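Local coordinates for uncharacterized protein YmzC (Bacillus subtilis, PDB 3KVP) that is of unknown function but is probably made as a precursor with a signal peptide, the rest folding into an antiparallel sheet and a helix, at residues Q21-F32 / M35-Y45. Sequence-based numbering, arbitrary orientation.
Sequences QPTSFPLEHNHF and MEDGYIKIYEY
Two consecutive beta hairpins share strand 31-36, and Thr23 pairs with Met35 in the first as Phe32 pairs with Tyr43 in the second. Thr23 N and Met35 O, 3.0 Å apart, form one half of a reciprocal backbone pair; Met35 N returns the bond to Thr23 O. Beside them, the Pro22 ring lies along the extended Glu36 chain, Pro22 CB to Glu36 CG 3.6 Å, while Glu36 OE1 makes a long salt bridge to Lys41 NZ (3.4 Å), whose stronger partner is Asp60 of the second subunit. In the second hairpin Phe32 N donates to Tyr43 O and Tyr43 N to Phe32 O (2.8 Å). The two rings run almost parallel, planes at 10°, but are offset, so that they overlap little, with centroids 4.9 Å apart. In this antiparallel meander a type I' turn, Glu28 to His31, closes the first hairpin and a type II' turn, Glu36 to Tyr39, the second; in the former His31 ND1 donates to His29 O at 2.9 Å. With CG anti to the carbonyl carbon (chi1 -69°), the imidazole takes Glu44 CG over one face, 3.7 Å from its centroid, and the carboxylate stacks at 22° to it. Were His31 an alanine, His29 O would probably lose this donor, and the Glu44 chain the ring it lies on. Phe32 and Phe25 of the second subunit stack their rings, and Tyr43 OH hydrogen-bonds to Asp60 of that subunit.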
ATOM      1  N   GLN D  21     -11.764  -8.885  -1.457  1.00 77.86           N
ATOM      2  CA  GLN D  21     -11.111  -8.991  -0.147  1.00 68.56           C
ATOM      3  C   GLN D  21      -9.555  -8.926  -0.025  1.00 74.64           C
ATOM      4  O   GLN D  21      -9.048  -8.865   1.099  1.00 74.89           O
ATOM      5  CB  GLN D  21     -11.642 -10.226   0.607  1.00 72.27           C
ATOM      6  CG  GLN D  21     -12.443 -11.212  -0.251  1.00 85.99           C
ATOM      7  CD  GLN D  21     -13.423 -12.048   0.590  1.00 91.53           C
ATOM      8  OE1 GLN D  21     -13.067 -12.529   1.662  1.00 95.35           O
ATOM      9  NE2 GLN D  21     -14.655 -12.215   0.103  1.00 83.08           N
ATOM     10  N   PRO D  22      -8.791  -8.917  -1.145  1.00 73.10           N
ATOM     11  CA  PRO D  22      -7.321  -8.958  -0.999  1.00 70.41           C
ATOM     12  C   PRO D  22      -6.656  -7.602  -0.801  1.00 66.83           C
ATOM     13  O   PRO D  22      -7.140  -6.595  -1.318  1.00 73.74           O
ATOM     14  CB  PRO D  22      -6.859  -9.478  -2.361  1.00 68.49           C
ATOM     15  CG  PRO D  22      -7.818  -8.835  -3.300  1.00 74.00           C
ATOM     16  CD  PRO D  22      -9.172  -8.803  -2.566  1.00 75.32           C
ATOM     17  N   THR D  23      -5.524  -7.596  -0.101  1.00 57.60           N
ATOM     18  CA  THR D  23      -4.727  -6.385   0.080  1.00 58.08           C
ATOM     19  C   THR D  23      -3.252  -6.669  -0.231  1.00 55.88           C
ATOM     20  O   THR D  23      -2.764  -7.766   0.009  1.00 59.29           O
ATOM     21  CB  THR D  23      -4.864  -5.840   1.520  1.00 57.93           C
ATOM     22  OG1 THR D  23      -4.102  -4.632   1.656  1.00 54.85           O
ATOM     23  CG2 THR D  23      -4.391  -6.885   2.542  1.00 53.38           C
ATOM     24  N   SER D  24      -2.533  -5.682  -0.746  1.00 53.19           N
ATOM     25  CA  SER D  24      -1.163  -5.939  -1.194  1.00 53.07           C
ATOM     26  C   SER D  24      -0.201  -4.906  -0.687  1.00 48.60           C
ATOM     27  O   SER D  24      -0.593  -3.797  -0.352  1.00 56.33           O
ATOM     28  CB  SER D  24      -1.087  -5.963  -2.720  1.00 56.87           C
ATOM     29  OG  SER D  24      -1.379  -4.676  -3.247  1.00 58.43           O
ATOM     30  N   PHE D  25       1.071  -5.276  -0.663  1.00 47.53           N
ATOM     31  CA  PHE D  25       2.127  -4.416  -0.139  1.00 46.49           C
ATOM     32  C   PHE D  25       3.454  -4.737  -0.853  1.00 45.22           C
ATOM     33  O   PHE D  25       3.679  -5.868  -1.300  1.00 45.20           O
ATOM     34  CB  PHE D  25       2.270  -4.653   1.360  1.00 39.42           C
ATOM     35  CG  PHE D  25       2.431  -6.095   1.699  1.00 41.02           C
ATOM     36  CD1 PHE D  25       3.683  -6.670   1.742  1.00 42.18           C
ATOM     37  CD2 PHE D  25       1.324  -6.887   1.930  1.00 43.03           C
ATOM     38  CE1 PHE D  25       3.834  -8.025   2.024  1.00 41.14           C
ATOM     39  CE2 PHE D  25       1.466  -8.236   2.214  1.00 42.23           C
ATOM     40  CZ  PHE D  25       2.730  -8.805   2.245  1.00 41.83           C
ATOM     41  N   PRO D  26       4.336  -3.739  -0.956  1.00 34.83           N
ATOM     42  CA  PRO D  26       5.664  -3.853  -1.559  1.00 38.15           C
ATOM     43  C   PRO D  26       6.695  -4.415  -0.589  1.00 42.80           C
ATOM     44  O   PRO D  26       6.538  -4.280   0.617  1.00 44.99           O
ATOM     45  CB  PRO D  26       6.018  -2.403  -1.855  1.00 36.31           C
ATOM     46  CG  PRO D  26       5.366  -1.650  -0.741  1.00 39.47           C
ATOM     47  CD  PRO D  26       4.080  -2.388  -0.431  1.00 34.27           C
ATOM     48  N   LEU D  27       7.742  -5.025  -1.133  1.00 43.00           N
ATOM     49  CA  LEU D  27       8.842  -5.571  -0.361  1.00 41.63           C
ATOM     50  C   LEU D  27      10.091  -5.203  -1.134  1.00 40.50           C
ATOM     51  O   LEU D  27       9.987  -4.574  -2.171  1.00 44.94           O
ATOM     52  CB  LEU D  27       8.714  -7.088  -0.282  1.00 43.96           C
ATOM     53  CG  LEU D  27       7.508  -7.634   0.465  1.00 39.92           C
ATOM     54  CD1 LEU D  27       7.381  -9.115   0.210  1.00 36.85           C
ATOM     55  CD2 LEU D  27       7.654  -7.348   1.955  1.00 34.70           C
ATOM     56  N   GLU D  28      11.266  -5.595  -0.657  1.00 39.62           N
ATOM     57  CA  GLU D  28      12.512  -5.202  -1.310  1.00 40.12           C
ATOM     58  C   GLU D  28      12.750  -5.945  -2.626  1.00 44.10           C
ATOM     59  O   GLU D  28      12.156  -6.980  -2.897  1.00 41.89           O
ATOM     60  CB  GLU D  28      13.726  -5.439  -0.385  1.00 48.01           C
ATOM     61  CG  GLU D  28      13.801  -4.579   0.896  1.00 56.88           C
ATOM     62  CD  GLU D  28      14.923  -5.020   1.853  1.00 63.74           C
ATOM     63  OE1 GLU D  28      15.169  -4.345   2.886  1.00 61.73           O
ATOM     64  OE2 GLU D  28      15.567  -6.051   1.570  1.00 70.23           O
ATOM     65  N   HIS D  29      13.678  -5.428  -3.417  1.00 47.82           N
ATOM     66  CA  HIS D  29      14.096  -6.086  -4.640  1.00 43.44           C
ATOM     67  C   HIS D  29      12.895  -6.455  -5.537  1.00 48.81           C
ATOM     68  O   HIS D  29      12.795  -7.572  -6.029  1.00 51.18           O
ATOM     69  CB  HIS D  29      14.939  -7.317  -4.302  1.00 41.66           C
ATOM     70  CG  HIS D  29      16.098  -7.034  -3.394  1.00 53.11           C
ATOM     71  ND1 HIS D  29      16.861  -5.888  -3.491  1.00 56.17           N
ATOM     72  CD2 HIS D  29      16.639  -7.757  -2.385  1.00 60.89           C
ATOM     73  CE1 HIS D  29      17.805  -5.906  -2.566  1.00 55.03           C
ATOM     74  NE2 HIS D  29      17.692  -7.031  -1.879  1.00 62.13           N
ATOM     75  N   ASN D  30      11.982  -5.514  -5.743  1.00 48.39           N
ATOM     76  CA  ASN D  30      10.817  -5.757  -6.602  1.00 48.23           C
ATOM     77  C   ASN D  30       9.948  -6.955  -6.226  1.00 46.49           C
ATOM     78  O   ASN D  30       9.216  -7.469  -7.069  1.00 47.58           O
ATOM     79  CB  ASN D  30      11.251  -5.918  -8.056  1.00 51.65           C
ATOM     80  CG  ASN D  30      10.844  -4.743  -8.930  1.00 55.01           C
ATOM     81  OD1 ASN D  30      11.059  -4.763 -10.142  1.00 68.20           O
ATOM     82  ND2 ASN D  30      10.260  -3.723  -8.329  1.00 45.78           N
ATOM     83  N   HIS D  31      10.047  -7.427  -4.990  1.00 39.31           N
ATOM     84  CA  HIS D  31       9.083  -8.397  -4.491  1.00 44.11           C
ATOM     85  C   HIS D  31       7.869  -7.638  -3.983  1.00 47.65           C
ATOM     86  O   HIS D  31       7.933  -6.435  -3.738  1.00 48.97           O
ATOM     87  CB  HIS D  31       9.661  -9.231  -3.347  1.00 45.01           C
ATOM     88  CG  HIS D  31      10.742 -10.180  -3.768  1.00 50.15           C
ATOM     89  ND1 HIS D  31      11.902  -9.761  -4.381  1.00 48.81           N
ATOM     90  CD2 HIS D  31      10.850 -11.525  -3.634  1.00 48.97           C
ATOM     91  CE1 HIS D  31      12.674 -10.809  -4.619  1.00 49.67           C
ATOM     92  NE2 HIS D  31      12.061 -11.890  -4.172  1.00 51.36           N
ATOM     93  N   PHE D  32       6.763  -8.355  -3.835  1.00 46.34           N
ATOM     94  CA  PHE D  32       5.539  -7.822  -3.257  1.00 42.30           C
ATOM     95  C   PHE D  32       4.761  -8.973  -2.656  1.00 50.04           C
ATOM     96  O   PHE D  32       5.030 -10.141  -2.959  1.00 51.23           O
ATOM     97  CB  PHE D  32       4.671  -7.114  -4.297  1.00 40.40           C
ATOM     98  CG  PHE D  32       4.290  -7.976  -5.495  1.00 44.32           C
ATOM     99  CD1 PHE D  32       3.080  -8.658  -5.533  1.00 48.77           C
ATOM    100  CD2 PHE D  32       5.122  -8.062  -6.603  1.00 44.96           C
ATOM    101  CE1 PHE D  32       2.705  -9.431  -6.651  1.00 47.69           C
ATOM    102  CE2 PHE D  32       4.759  -8.831  -7.714  1.00 45.23           C
ATOM    103  CZ  PHE D  32       3.544  -9.515  -7.735  1.00 44.09           C
HETATM  104  N   MSE D  35      -2.226 -10.516   0.582  1.00 70.62           N
HETATM  105  CA  MSE D  35      -2.885 -11.215   1.656  1.00 72.77           C
HETATM  106  C   MSE D  35      -4.335 -11.347   1.242  1.00 77.51           C
HETATM  107  O   MSE D  35      -5.015 -10.341   1.039  1.00 77.58           O
HETATM  108  CB  MSE D  35      -2.761 -10.412   2.936  1.00 77.01           C
HETATM  109  CG  MSE D  35      -2.416 -11.259   4.150  1.00 88.15           C
HETATM  110 SE   MSE D  35      -3.948 -12.098   5.034  1.00140.99          SE
HETATM  111  CE  MSE D  35      -2.941 -13.235   6.257  1.00 72.60           C
ATOM    112  N   GLU D  36      -4.802 -12.580   1.086  1.00 85.18           N
ATOM    113  CA  GLU D  36      -6.183 -12.820   0.676  1.00 93.94           C
ATOM    114  C   GLU D  36      -6.722 -14.107   1.286  1.00 91.70           C
ATOM    115  O   GLU D  36      -6.074 -15.157   1.221  1.00 86.04           O
ATOM    116  CB  GLU D  36      -6.276 -12.882  -0.839  1.00103.67           C
ATOM    117  CG  GLU D  36      -7.683 -12.824  -1.355  1.00114.32           C
ATOM    118  CD  GLU D  36      -7.735 -13.043  -2.848  1.00127.24           C
ATOM    119  OE1 GLU D  36      -6.919 -13.845  -3.358  1.00130.33           O
ATOM    120  OE2 GLU D  36      -8.585 -12.416  -3.514  1.00133.14           O
ATOM    121  N   ASP D  37      -7.922 -14.021   1.857  1.00 95.28           N
ATOM    122  CA  ASP D  37      -8.412 -15.056   2.756  1.00 94.66           C
ATOM    123  C   ASP D  37      -7.441 -15.166   3.925  1.00 95.38           C
ATOM    124  O   ASP D  37      -7.022 -14.149   4.497  1.00 96.08           O
ATOM    125  CB  ASP D  37      -8.532 -16.389   2.033  1.00104.41           C
ATOM    126  CG  ASP D  37      -9.762 -16.456   1.148  1.00120.62           C
ATOM    127  OD1 ASP D  37     -10.699 -15.654   1.373  1.00122.95           O
ATOM    128  OD2 ASP D  37      -9.796 -17.310   0.234  1.00128.24           O
ATOM    129  N   GLY D  38      -7.064 -16.390   4.277  1.00 92.26           N
ATOM    130  CA  GLY D  38      -6.077 -16.583   5.328  1.00 84.08           C
ATOM    131  C   GLY D  38      -4.664 -16.693   4.786  1.00 79.33           C
ATOM    132  O   GLY D  38      -3.716 -16.889   5.542  1.00 79.81           O
ATOM    133  N   TYR D  39      -4.518 -16.550   3.472  1.00 72.60           N
ATOM    134  CA  TYR D  39      -3.252 -16.842   2.830  1.00 72.67           C
ATOM    135  C   TYR D  39      -2.418 -15.617   2.513  1.00 64.77           C
ATOM    136  O   TYR D  39      -2.897 -14.653   1.907  1.00 61.86           O
ATOM    137  CB  TYR D  39      -3.490 -17.625   1.551  1.00 87.32           C
ATOM    138  CG  TYR D  39      -4.185 -18.934   1.796  1.00100.91           C
ATOM    139  CD1 TYR D  39      -3.468 -20.122   1.835  1.00103.35           C
ATOM    140  CD2 TYR D  39      -5.560 -18.983   2.006  1.00107.43           C
ATOM    141  CE1 TYR D  39      -4.102 -21.327   2.064  1.00108.42           C
ATOM    142  CE2 TYR D  39      -6.205 -20.183   2.237  1.00110.95           C
ATOM    143  CZ  TYR D  39      -5.470 -21.354   2.263  1.00112.30           C
ATOM    144  OH  TYR D  39      -6.102 -22.558   2.492  1.00115.83           O
ATOM    145  N   ILE D  40      -1.162 -15.667   2.936  1.00 60.61           N
ATOM    146  CA  ILE D  40      -0.163 -14.716   2.479  1.00 63.22           C
ATOM    147  C   ILE D  40       0.573 -15.348   1.291  1.00 65.56           C
ATOM    148  O   ILE D  40       0.911 -16.528   1.338  1.00 69.55           O
ATOM    149  CB  ILE D  40       0.861 -14.390   3.579  1.00 59.72           C
ATOM    150  CG1 ILE D  40       0.168 -13.774   4.789  1.00 62.90           C
ATOM    151  CG2 ILE D  40       1.934 -13.444   3.036  1.00 61.04           C
ATOM    152  CD1 ILE D  40       1.100 -13.473   5.918  1.00 63.63           C
ATOM    153  N   LYS D  41       0.804 -14.567   0.237  1.00 60.77           N
ATOM    154  CA  LYS D  41       1.531 -15.028  -0.941  1.00 58.57           C
ATOM    155  C   LYS D  41       2.621 -14.022  -1.253  1.00 60.53           C
ATOM    156  O   LYS D  41       2.341 -12.828  -1.346  1.00 65.33           O
ATOM    157  CB  LYS D  41       0.602 -15.080  -2.138  1.00 62.49           C
ATOM    158  CG  LYS D  41      -0.592 -15.986  -2.016  1.00 74.20           C
ATOM    159  CD  LYS D  41      -1.552 -15.719  -3.165  1.00 84.31           C
ATOM    160  CE  LYS D  41      -2.953 -16.186  -2.834  1.00 99.23           C
ATOM    161  NZ  LYS D  41      -3.972 -15.455  -3.639  1.00107.55           N
ATOM    162  N   ILE D  42       3.860 -14.480  -1.414  1.00 58.93           N
ATOM    163  CA  ILE D  42       4.941 -13.567  -1.799  1.00 54.19           C
ATOM    164  C   ILE D  42       5.379 -13.780  -3.247  1.00 57.85           C
ATOM    165  O   ILE D  42       5.540 -14.919  -3.715  1.00 57.52           O
ATOM    166  CB  ILE D  42       6.146 -13.603  -0.844  1.00 52.13           C
ATOM    167  CG1 ILE D  42       5.830 -12.826   0.435  1.00 53.45           C
ATOM    168  CG2 ILE D  42       7.333 -12.922  -1.473  1.00 47.81           C
ATOM    169  CD1 ILE D  42       5.078 -13.595   1.399  1.00 60.49           C
ATOM    170  N   TYR D  43       5.537 -12.666  -3.953  1.00 55.88           N
ATOM    171  CA  TYR D  43       5.828 -12.676  -5.371  1.00 53.31           C
ATOM    172  C   TYR D  43       7.090 -11.905  -5.658  1.00 55.10           C
ATOM    173  O   TYR D  43       7.551 -11.114  -4.823  1.00 52.29           O
ATOM    174  CB  TYR D  43       4.709 -11.992  -6.133  1.00 51.61           C
ATOM    175  CG  TYR D  43       3.379 -12.669  -6.049  1.00 59.02           C
ATOM    176  CD1 TYR D  43       2.489 -12.364  -5.024  1.00 58.50           C
ATOM    177  CD2 TYR D  43       2.989 -13.605  -7.008  1.00 65.62           C
ATOM    178  CE1 TYR D  43       1.251 -12.968  -4.951  1.00 60.83           C
ATOM    179  CE2 TYR D  43       1.739 -14.227  -6.939  1.00 68.86           C
ATOM    180  CZ  TYR D  43       0.880 -13.897  -5.905  1.00 66.39           C
ATOM    181  OH  TYR D  43      -0.355 -14.486  -5.810  1.00 76.32           O
ATOM    182  N   GLU D  44       7.630 -12.126  -6.858  1.00 51.90           N
ATOM    183  CA  GLU D  44       8.732 -11.331  -7.381  1.00 52.74           C
ATOM    184  C   GLU D  44       8.417 -10.881  -8.790  1.00 52.08           C
ATOM    185  O   GLU D  44       7.977 -11.677  -9.612  1.00 55.90           O
ATOM    186  CB  GLU D  44      10.039 -12.119  -7.404  1.00 62.29           C
ATOM    187  CG  GLU D  44      11.240 -11.239  -7.775  1.00 71.38           C
ATOM    188  CD  GLU D  44      12.578 -11.986  -7.785  1.00 78.53           C
ATOM    189  OE1 GLU D  44      12.578 -13.235  -7.676  1.00 80.67           O
ATOM    190  OE2 GLU D  44      13.630 -11.315  -7.911  1.00 75.82           O
ATOM    191  N   TYR D  45       8.624  -9.603  -9.072  1.00 48.01           N
ATOM    192  CA  TYR D  45       8.571  -9.153 -10.453  1.00 47.92           C
ATOM    193  C   TYR D  45       9.983  -8.983 -11.019  1.00 53.72           C
ATOM    194  O   TYR D  45      10.789  -8.215 -10.486  1.00 56.08           O
ATOM    195  CB  TYR D  45       7.793  -7.853 -10.584  1.00 46.02           C
ATOM    196  CG  TYR D  45       7.849  -7.288 -11.988  1.00 53.04           C
ATOM    197  CD1 TYR D  45       7.318  -7.986 -13.059  1.00 57.32           C
ATOM    198  CD2 TYR D  45       8.453  -6.068 -12.241  1.00 56.98           C
ATOM    199  CE1 TYR D  45       7.372  -7.479 -14.352  1.00 57.98           C
ATOM    200  CE2 TYR D  45       8.511  -5.547 -13.519  1.00 57.11           C
ATOM    201  CZ  TYR D  45       7.966  -6.253 -14.569  1.00 60.54           C
ATOM    202  OH  TYR D  45       8.032  -5.732 -15.837  1.00 63.57           O
TER